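Local coordinates for protein hepatocyte growth factor-regulated tyrosine kinase substrate (Drosophila melanogaster, PDB 1DVP) that has an essential role in endosome membrane invagination and multivesicular body formation, and dampens tyrosine kinase receptor signalling by promoting degradation of active receptors, at residues Y61-L66 and Q104-L109; S92-T97 and T131-K136. All coordinates share one frame; numbering follows the deposited sequence.

Interaction 1 of 2, residues Y61-L66 and Q104-L109; sequences YSLLVL and QKMLEL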
ATOM      1  N   TYR A  61      25.899   5.974  18.985  1.00 32.28           N
ATOM      2  CA  TYR A  61      24.684   5.196  18.856  1.00 31.34           C
ATOM      3  C   TYR A  61      23.662   5.635  19.917  1.00 30.87           C
ATOM      4  O   TYR A  61      22.470   5.761  19.600  1.00 30.65           O
ATOM      5  CB  TYR A  61      24.969   3.684  18.997  1.00 31.18           C
ATOM      6  CG  TYR A  61      25.355   2.977  17.708  1.00 30.91           C
ATOM      7  CD1 TYR A  61      24.783   3.335  16.480  1.00 31.06           C
ATOM      8  CD2 TYR A  61      26.262   1.930  17.722  1.00 31.04           C
ATOM      9  CE1 TYR A  61      25.117   2.669  15.298  1.00 30.76           C
ATOM     10  CE2 TYR A  61      26.614   1.246  16.564  1.00 30.89           C
ATOM     11  CZ  TYR A  61      26.049   1.615  15.348  1.00 31.27           C
ATOM     12  OH  TYR A  61      26.468   0.966  14.189  1.00 31.35           O
ATOM     13  N   SER A  62      24.123   5.889  21.149  1.00 30.08           N
ATOM     14  CA  SER A  62      23.213   6.308  22.210  1.00 29.43           C
ATOM     15  C   SER A  62      22.569   7.640  21.819  1.00 28.83           C
ATOM     16  O   SER A  62      21.457   7.902  22.216  1.00 28.42           O
ATOM     17  CB  SER A  62      23.913   6.408  23.596  1.00 29.36           C
ATOM     18  OG  SER A  62      24.613   7.631  23.780  1.00 30.38           O
ATOM     19  N   LEU A  63      23.258   8.457  21.017  1.00 28.31           N
ATOM     20  CA  LEU A  63      22.691   9.719  20.547  1.00 27.86           C
ATOM     21  C   LEU A  63      21.552   9.426  19.563  1.00 27.69           C
ATOM     22  O   LEU A  63      20.564  10.158  19.506  1.00 27.02           O
ATOM     23  CB  LEU A  63      23.763  10.599  19.872  1.00 28.04           C
ATOM     24  CG  LEU A  63      24.792  11.149  20.867  1.00 28.20           C
ATOM     25  CD1 LEU A  63      25.835  11.993  20.166  1.00 28.22           C
ATOM     26  CD2 LEU A  63      24.058  11.991  21.926  1.00 28.31           C
ATOM     27  N   LEU A  64      21.721   8.367  18.768  1.00 27.21           N
ATOM     28  CA  LEU A  64      20.701   7.939  17.823  1.00 27.09           C
ATOM     29  C   LEU A  64      19.479   7.455  18.642  1.00 26.91           C
ATOM     30  O   LEU A  64      18.332   7.759  18.302  1.00 27.04           O
ATOM     31  CB  LEU A  64      21.250   6.796  16.957  1.00 27.24           C
ATOM     32  CG  LEU A  64      20.260   6.238  15.934  1.00 27.46           C
ATOM     33  CD1 LEU A  64      19.729   7.357  15.011  1.00 27.56           C
ATOM     34  CD2 LEU A  64      20.926   5.149  15.127  1.00 27.36           C
ATOM     35  N   VAL A  65      19.719   6.711  19.724  1.00 26.36           N
ATOM     36  CA  VAL A  65      18.613   6.245  20.552  1.00 25.76           C
ATOM     37  C   VAL A  65      17.858   7.479  21.062  1.00 25.98           C
ATOM     38  O   VAL A  65      16.630   7.536  21.048  1.00 25.62           O
ATOM     39  CB  VAL A  65      19.128   5.368  21.752  1.00 25.82           C
ATOM     40  CG1 VAL A  65      17.986   5.070  22.761  1.00 25.29           C
ATOM     41  CG2 VAL A  65      19.707   4.070  21.204  1.00 25.64           C
ATOM     42  N   LEU A  66      18.614   8.473  21.506  1.00 25.84           N
ATOM     43  CA  LEU A  66      18.034   9.711  22.015  1.00 26.20           C
ATOM     44  C   LEU A  66      17.199  10.441  20.957  1.00 26.13           C
ATOM     45  O   LEU A  66      16.108  10.898  21.232  1.00 26.73           O
ATOM     46  CB  LEU A  66      19.164  10.626  22.505  1.00 26.15           C
ATOM     47  CG  LEU A  66      18.894  11.522  23.733  1.00 26.76           C
ATOM     48  CD1 LEU A  66      19.907  12.685  23.665  1.00 26.14           C
ATOM     49  CD2 LEU A  66      17.439  12.040  23.805  1.00 26.26           C
ATOM     50  N   GLN A 104      29.730  16.122  16.362  1.00 43.85           N
ATOM     51  CA  GLN A 104      28.986  16.480  15.158  1.00 43.26           C
ATOM     52  C   GLN A 104      27.524  16.040  15.264  1.00 42.73           C
ATOM     53  O   GLN A 104      26.609  16.785  14.903  1.00 42.49           O
ATOM     54  CB  GLN A 104      29.607  15.838  13.914  1.00 43.46           C
ATOM     55  CG  GLN A 104      30.832  16.577  13.376  1.00 44.06           C
ATOM     56  CD  GLN A 104      30.700  18.079  13.542  1.00 44.29           C
ATOM     57  OE1 GLN A 104      31.166  18.628  14.524  1.00 44.81           O
ATOM     58  NE2 GLN A 104      30.043  18.741  12.599  1.00 44.47           N
ATOM     59  N   LYS A 105      27.311  14.836  15.780  1.00 42.06           N
ATOM     60  CA  LYS A 105      25.957  14.319  15.899  1.00 41.56           C
ATOM     61  C   LYS A 105      25.161  15.134  16.901  1.00 41.35           C
ATOM     62  O   LYS A 105      23.978  15.400  16.694  1.00 41.15           O
ATOM     63  CB  LYS A 105      25.983  12.831  16.299  1.00 41.19           C
ATOM     64  CG  LYS A 105      24.596  12.183  16.412  1.00 40.66           C
ATOM     65  CD  LYS A 105      23.824  12.189  15.086  1.00 39.89           C
ATOM     66  CE  LYS A 105      22.381  11.690  15.306  1.00 39.71           C
ATOM     67  NZ  LYS A 105      21.636  11.521  14.024  1.00 38.92           N
ATOM     68  N   MET A 106      25.810  15.550  17.981  1.00 41.52           N
ATOM     69  CA  MET A 106      25.117  16.335  19.000  1.00 41.46           C
ATOM     70  C   MET A 106      24.756  17.725  18.470  1.00 40.89           C
ATOM     71  O   MET A 106      23.681  18.261  18.776  1.00 40.99           O
ATOM     72  CB  MET A 106      25.977  16.462  20.253  1.00 42.46           C
ATOM     73  CG  MET A 106      25.270  17.060  21.465  1.00 43.60           C
ATOM     74  SD  MET A 106      23.900  16.029  22.161  1.00 45.50           S
ATOM     75  CE  MET A 106      22.535  16.805  21.379  1.00 44.46           C
ATOM     76  N   LEU A 107      25.659  18.301  17.678  1.00 40.16           N
ATOM     77  CA  LEU A 107      25.460  19.618  17.098  1.00 39.39           C
ATOM     78  C   LEU A 107      24.265  19.560  16.161  1.00 38.85           C
ATOM     79  O   LEU A 107      23.422  20.447  16.160  1.00 38.77           O
ATOM     80  CB  LEU A 107      26.722  20.068  16.349  1.00 39.24           C
ATOM     81  CG  LEU A 107      27.492  21.268  16.959  1.00 38.95           C
ATOM     82  CD1 LEU A 107      27.086  21.529  18.414  1.00 38.75           C
ATOM     83  CD2 LEU A 107      29.001  21.008  16.834  1.00 38.97           C
ATOM     84  N   GLU A 108      24.201  18.507  15.362  1.00 38.30           N
ATOM     85  CA  GLU A 108      23.077  18.294  14.451  1.00 37.73           C
ATOM     86  C   GLU A 108      21.737  18.177  15.224  1.00 37.38           C
ATOM     87  O   GLU A 108      20.754  18.805  14.849  1.00 37.37           O
ATOM     88  CB  GLU A 108      23.332  17.012  13.635  1.00 37.77           C
ATOM     89  CG  GLU A 108      22.136  16.445  12.839  1.00 37.61           C
ATOM     90  CD  GLU A 108      22.302  14.927  12.578  1.00 37.78           C
ATOM     91  OE1 GLU A 108      21.441  14.138  13.019  1.00 37.05           O
ATOM     92  OE2 GLU A 108      23.313  14.525  11.950  1.00 37.95           O
ATOM     93  N   LEU A 109      21.717  17.400  16.306  1.00 36.89           N
ATOM     94  CA  LEU A 109      20.502  17.187  17.099  1.00 36.49           C
ATOM     95  C   LEU A 109      20.028  18.492  17.727  1.00 36.24           C
ATOM     96  O   LEU A 109      18.849  18.818  17.688  1.00 35.97           O
ATOM     97  CB  LEU A 109      20.728  16.116  18.189  1.00 36.37           C
ATOM     98  CG  LEU A 109      21.029  14.679  17.681  1.00 36.44           C
ATOM     99  CD1 LEU A 109      21.183  13.739  18.856  1.00 36.29           C
ATOM    100  CD2 LEU A 109      19.925  14.162  16.777  1.00 36.44           C
TER
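Two torsions set up the contact: Leu-63 holds CG beside its backbone N and anti to the carbonyl carbon (chi1 -70°), and Lys-105 holds CG anti to its N (chi1 -178°). The two side chains lie alongside each other, pointing opposite ways. Leu-63 CB lies 3.9 Å from Lys-105 CG, and Leu-63 CD1 lies 4.0 Å from both CB and CG of the same lysine, so the leucine is touched by the methylene root of the lysine and not by its amine. The second methyl branch takes a different partner. Leu-63 CD2 comes within 4.0 Å of Met-106 SD, with the two side chains crossing at about a right angle. Leu-109, one turn further on from Lys-105, brings CD1 to 3.7 Å from Leu-63 O and to 4.2 Å from Leu-63 CB.

Around this leucine, helices 56-72 and 100-116 run nearly parallel, their local axes 15° apart and 10.2 Å distant at closest approach. Both belong to the all-helical superhelix of the VHS domain. Helix 84-96 supplies a further wall, since its Phe-90 packs on both Leu-66 and Met-106, while Met-51 of helix 40-51 touches Leu-63.

Past its apolar root, the Lys-105 chain bends at the second torsion, and its NZ is gripped by two carboxylates. Glu-108 OE1, on the same helix, accepts a bond of 2.8 Å from Lys-105 NZ on its syn side but somewhat out of the carboxylate plane, and Glu-67 of helix 56-72 forms another salt bridge. The interface thus divides by chemistry: dispersion contacts fill its buried side, while at its partly exposed border one lysine packs through its methylenes and is likely to have its charge balanced by acids from both helices.

Interaction 2 of 2, residues S92-T97 and T131-K136; sequences SFLEST and TILKAK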
ATOM      1  N   SER A  92      28.186  21.071  27.184  1.00 50.88           N
ATOM      2  CA  SER A  92      29.496  20.695  27.693  1.00 50.99           C
ATOM      3  C   SER A  92      29.903  19.351  27.155  1.00 50.90           C
ATOM      4  O   SER A  92      31.076  19.114  26.892  1.00 50.95           O
ATOM      5  CB  SER A  92      29.526  20.673  29.222  1.00 51.08           C
ATOM      6  OG  SER A  92      28.241  20.448  29.777  1.00 51.33           O
ATOM      7  N   PHE A  93      28.919  18.479  26.975  1.00 50.91           N
ATOM      8  CA  PHE A  93      29.166  17.148  26.461  1.00 50.77           C
ATOM      9  C   PHE A  93      29.839  17.204  25.098  1.00 50.93           C
ATOM     10  O   PHE A  93      30.899  16.618  24.899  1.00 51.02           O
ATOM     11  CB  PHE A  93      27.842  16.379  26.358  1.00 50.55           C
ATOM     12  CG  PHE A  93      27.961  15.041  25.671  1.00 50.22           C
ATOM     13  CD1 PHE A  93      28.452  13.924  26.352  1.00 50.07           C
ATOM     14  CD2 PHE A  93      27.589  14.898  24.337  1.00 49.97           C
ATOM     15  CE1 PHE A  93      28.565  12.688  25.715  1.00 49.92           C
ATOM     16  CE2 PHE A  93      27.704  13.665  23.695  1.00 49.82           C
ATOM     17  CZ  PHE A  93      28.192  12.564  24.391  1.00 49.81           C
ATOM     18  N   LEU A  94      29.225  17.905  24.154  1.00 51.08           N
ATOM     19  CA  LEU A  94      29.775  17.964  22.814  1.00 51.41           C
ATOM     20  C   LEU A  94      31.090  18.731  22.777  1.00 51.72           C
ATOM     21  O   LEU A  94      31.935  18.499  21.919  1.00 51.70           O
ATOM     22  CB  LEU A  94      28.774  18.614  21.861  1.00 51.27           C
ATOM     23  CG  LEU A  94      28.558  20.123  22.013  1.00 51.19           C
ATOM     24  CD1 LEU A  94      29.596  20.903  21.198  1.00 50.91           C
ATOM     25  CD2 LEU A  94      27.167  20.461  21.534  1.00 51.13           C
ATOM     26  N   GLU A  95      31.267  19.637  23.722  1.00 52.22           N
ATOM     27  CA  GLU A  95      32.467  20.441  23.752  1.00 52.76           C
ATOM     28  C   GLU A  95      33.686  19.713  24.310  1.00 52.80           C
ATOM     29  O   GLU A  95      34.816  20.059  23.981  1.00 52.83           O
ATOM     30  CB  GLU A  95      32.191  21.705  24.550  1.00 53.08           C
ATOM     31  CG  GLU A  95      32.774  22.936  23.910  1.00 53.87           C
ATOM     32  CD  GLU A  95      31.932  24.150  24.179  1.00 54.21           C
ATOM     33  OE1 GLU A  95      30.846  24.276  23.557  1.00 54.48           O
ATOM     34  OE2 GLU A  95      32.354  24.968  25.024  1.00 54.59           O
ATOM     35  N   SER A  96      33.461  18.697  25.138  1.00 52.90           N
ATOM     36  CA  SER A  96      34.569  17.972  25.724  1.00 53.08           C
ATOM     37  C   SER A  96      34.755  16.520  25.291  1.00 53.12           C
ATOM     38  O   SER A  96      35.668  15.868  25.766  1.00 53.21           O
ATOM     39  CB  SER A  96      34.486  18.036  27.258  1.00 53.17           C
ATOM     40  OG  SER A  96      33.420  17.253  27.760  1.00 53.36           O
ATOM     41  N   THR A  97      33.915  16.004  24.396  1.00 53.09           N
ATOM     42  CA  THR A  97      34.071  14.613  23.964  1.00 53.02           C
ATOM     43  C   THR A  97      35.276  14.434  23.046  1.00 52.98           C
ATOM     44  O   THR A  97      35.503  15.229  22.129  1.00 52.94           O
ATOM     45  CB  THR A  97      32.816  14.086  23.201  1.00 53.06           C
ATOM     46  OG1 THR A  97      32.975  12.689  22.918  1.00 53.04           O
ATOM     47  CG2 THR A  97      32.645  14.829  21.893  1.00 52.96           C
ATOM     48  N   THR A 131      22.284  29.305  20.104  1.00 57.53           N
ATOM     49  CA  THR A 131      22.713  30.697  20.009  1.00 57.73           C
ATOM     50  C   THR A 131      24.141  30.774  20.542  1.00 57.90           C
ATOM     51  O   THR A 131      25.068  31.200  19.858  1.00 57.98           O
ATOM     52  CB  THR A 131      21.816  31.611  20.879  1.00 57.68           C
ATOM     53  OG1 THR A 131      20.436  31.303  20.646  1.00 57.72           O
ATOM     54  CG2 THR A 131      22.054  33.059  20.531  1.00 57.75           C
ATOM     55  N   ILE A 132      24.294  30.322  21.776  1.00 58.06           N
ATOM     56  CA  ILE A 132      25.566  30.314  22.463  1.00 58.31           C
ATOM     57  C   ILE A 132      26.648  29.488  21.770  1.00 58.50           C
ATOM     58  O   ILE A 132      27.813  29.856  21.776  1.00 58.48           O
ATOM     59  CB  ILE A 132      25.377  29.777  23.876  1.00 58.26           C
ATOM     60  CG1 ILE A 132      24.329  30.624  24.602  1.00 58.32           C
ATOM     61  CG2 ILE A 132      26.700  29.757  24.594  1.00 58.29           C
ATOM     62  CD1 ILE A 132      24.099  30.245  26.054  1.00 58.24           C
ATOM     63  N   LEU A 133      26.259  28.356  21.190  1.00 58.77           N
ATOM     64  CA  LEU A 133      27.205  27.494  20.498  1.00 59.04           C
ATOM     65  C   LEU A 133      27.580  28.112  19.157  1.00 59.30           C
ATOM     66  O   LEU A 133      28.719  27.990  18.713  1.00 59.35           O
ATOM     67  CB  LEU A 133      26.600  26.091  20.294  1.00 58.99           C
ATOM     68  CG  LEU A 133      26.414  25.205  21.536  1.00 59.01           C
ATOM     69  CD1 LEU A 133      25.281  24.228  21.300  1.00 58.99           C
ATOM     70  CD2 LEU A 133      27.707  24.460  21.856  1.00 58.95           C
ATOM     71  N   LYS A 134      26.622  28.764  18.501  1.00 59.64           N
ATOM     72  CA  LYS A 134      26.908  29.398  17.213  1.00 59.97           C
ATOM     73  C   LYS A 134      27.666  30.691  17.484  1.00 60.15           C
ATOM     74  O   LYS A 134      28.372  31.210  16.617  1.00 60.15           O
ATOM     75  CB  LYS A 134      25.618  29.687  16.423  1.00 60.04           C
ATOM     76  CG  LYS A 134      25.202  28.566  15.471  1.00 60.17           C
ATOM     77  CD  LYS A 134      23.935  28.898  14.678  1.00 60.41           C
ATOM     78  CE  LYS A 134      24.188  29.813  13.475  1.00 60.52           C
ATOM     79  NZ  LYS A 134      24.679  29.069  12.271  1.00 60.64           N
ATOM     80  N   ALA A 135      27.524  31.184  18.709  1.00 60.34           N
ATOM     81  CA  ALA A 135      28.194  32.400  19.145  1.00 60.57           C
ATOM     82  C   ALA A 135      29.572  32.066  19.716  1.00 60.66           C
ATOM     83  O   ALA A 135      30.478  32.889  19.677  1.00 60.77           O
ATOM     84  CB  ALA A 135      27.342  33.112  20.196  1.00 60.56           C
ATOM     85  N   LYS A 136      29.722  30.853  20.236  1.00 60.81           N
ATOM     86  CA  LYS A 136      30.988  30.398  20.815  1.00 60.96           C
ATOM     87  C   LYS A 136      31.998  29.919  19.758  1.00 61.04           C
ATOM     88  O   LYS A 136      33.106  29.504  20.092  1.00 61.08           O
ATOM     89  CB  LYS A 136      30.719  29.263  21.806  1.00 60.95           C
ATOM     90  CG  LYS A 136      31.946  28.732  22.502  1.00 61.09           C
ATOM     91  CD  LYS A 136      31.679  27.371  23.117  1.00 61.19           C
ATOM     92  CE  LYS A 136      30.347  27.328  23.846  1.00 61.19           C
ATOM     93  NZ  LYS A 136      30.177  28.486  24.771  1.00 61.22           N
TER
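The carboxylate of Glu-95 is approached by the aliphatic end of Lys-136, which spans both oxygens while displaced to one side of the carboxylate plane. Lys-136 CE lies 3.1 Å from Glu-95 OE1, and Lys-136 CD is equally close, 3.1 Å, to Glu-95 OE2; CD stands further from the plane than CE. These are carbon-to-oxygen contacts, not an ion pair, and tight enough to leave the exact placing of the lysine end doubtful. Lys-136 starts extended, but successive bends at chi3 (-45°) and chi4 (-49°) turn its amine back from the acid, leaving NZ 4.1 Å from Glu-95 OE2, too long for a salt bridge although the opposite charges probably still attract. The firmer polar partner of the glutamate is His-138, whose NE2 is hydrogen-bonded to OE1. The same oxygen also has a methyl neighbour, Leu-133 CD2, at 3.6 Å from Glu-95 OE1.

Within the VHS superhelix this contact joins the C-terminal ends of helices 84-96 and 125-135, which are separated in sequence by helix 100-116. The backbones stay well apart, the nearest CA atoms, those of Glu-95 and Leu-133, being 9.4 Å from each other, so the side chains span the gap, Glu-95 and Lys-136 on the more exposed side and two leucines beneath. With a valine in place of Glu-95, His-138 would probably lose its hydrogen-bond acceptor and Lys-136 its nearby opposite charge.

Deeper in, Leu-94 and Leu-133 meet end to end through their methyls, with 4.0 Å between Leu-94 CD2 and Leu-133 CD2. His-138 touches both leucines, and helix 100-116 packs against Leu-94. At the helix end beside them, the flat carbonyl of Ser-92 accepts two bonds from opposite faces, one from Ser-96 N and one from Ser-96 OG, the latter at 3.1 Å from Ser-92 O and tilted 34° from the carbonyl plane.

How the interactions relate
Interactions 1 and 2 both lie in the VHS domain, with centres about 14 Å apart, and they alternate along the chain in the order 61-66, 92-97, 104-109, 131-136. Four helices carry them: 56-72 and 100-116 for interaction 1, 84-96 and 125-135 for interaction 2. Helix 84-96 also packs directly on helix 100-116, where Met-106 CG lies 3.9 Å from Leu-94 CB and Leu-107 meets Leu-94, so the two contacts meet through side-chain packing. Interaction 1 lies nearer the middle of the chain, interaction 2 further out. Together they join four helices of the VHS superhelix, away from the zinc sites of the FYVE domain.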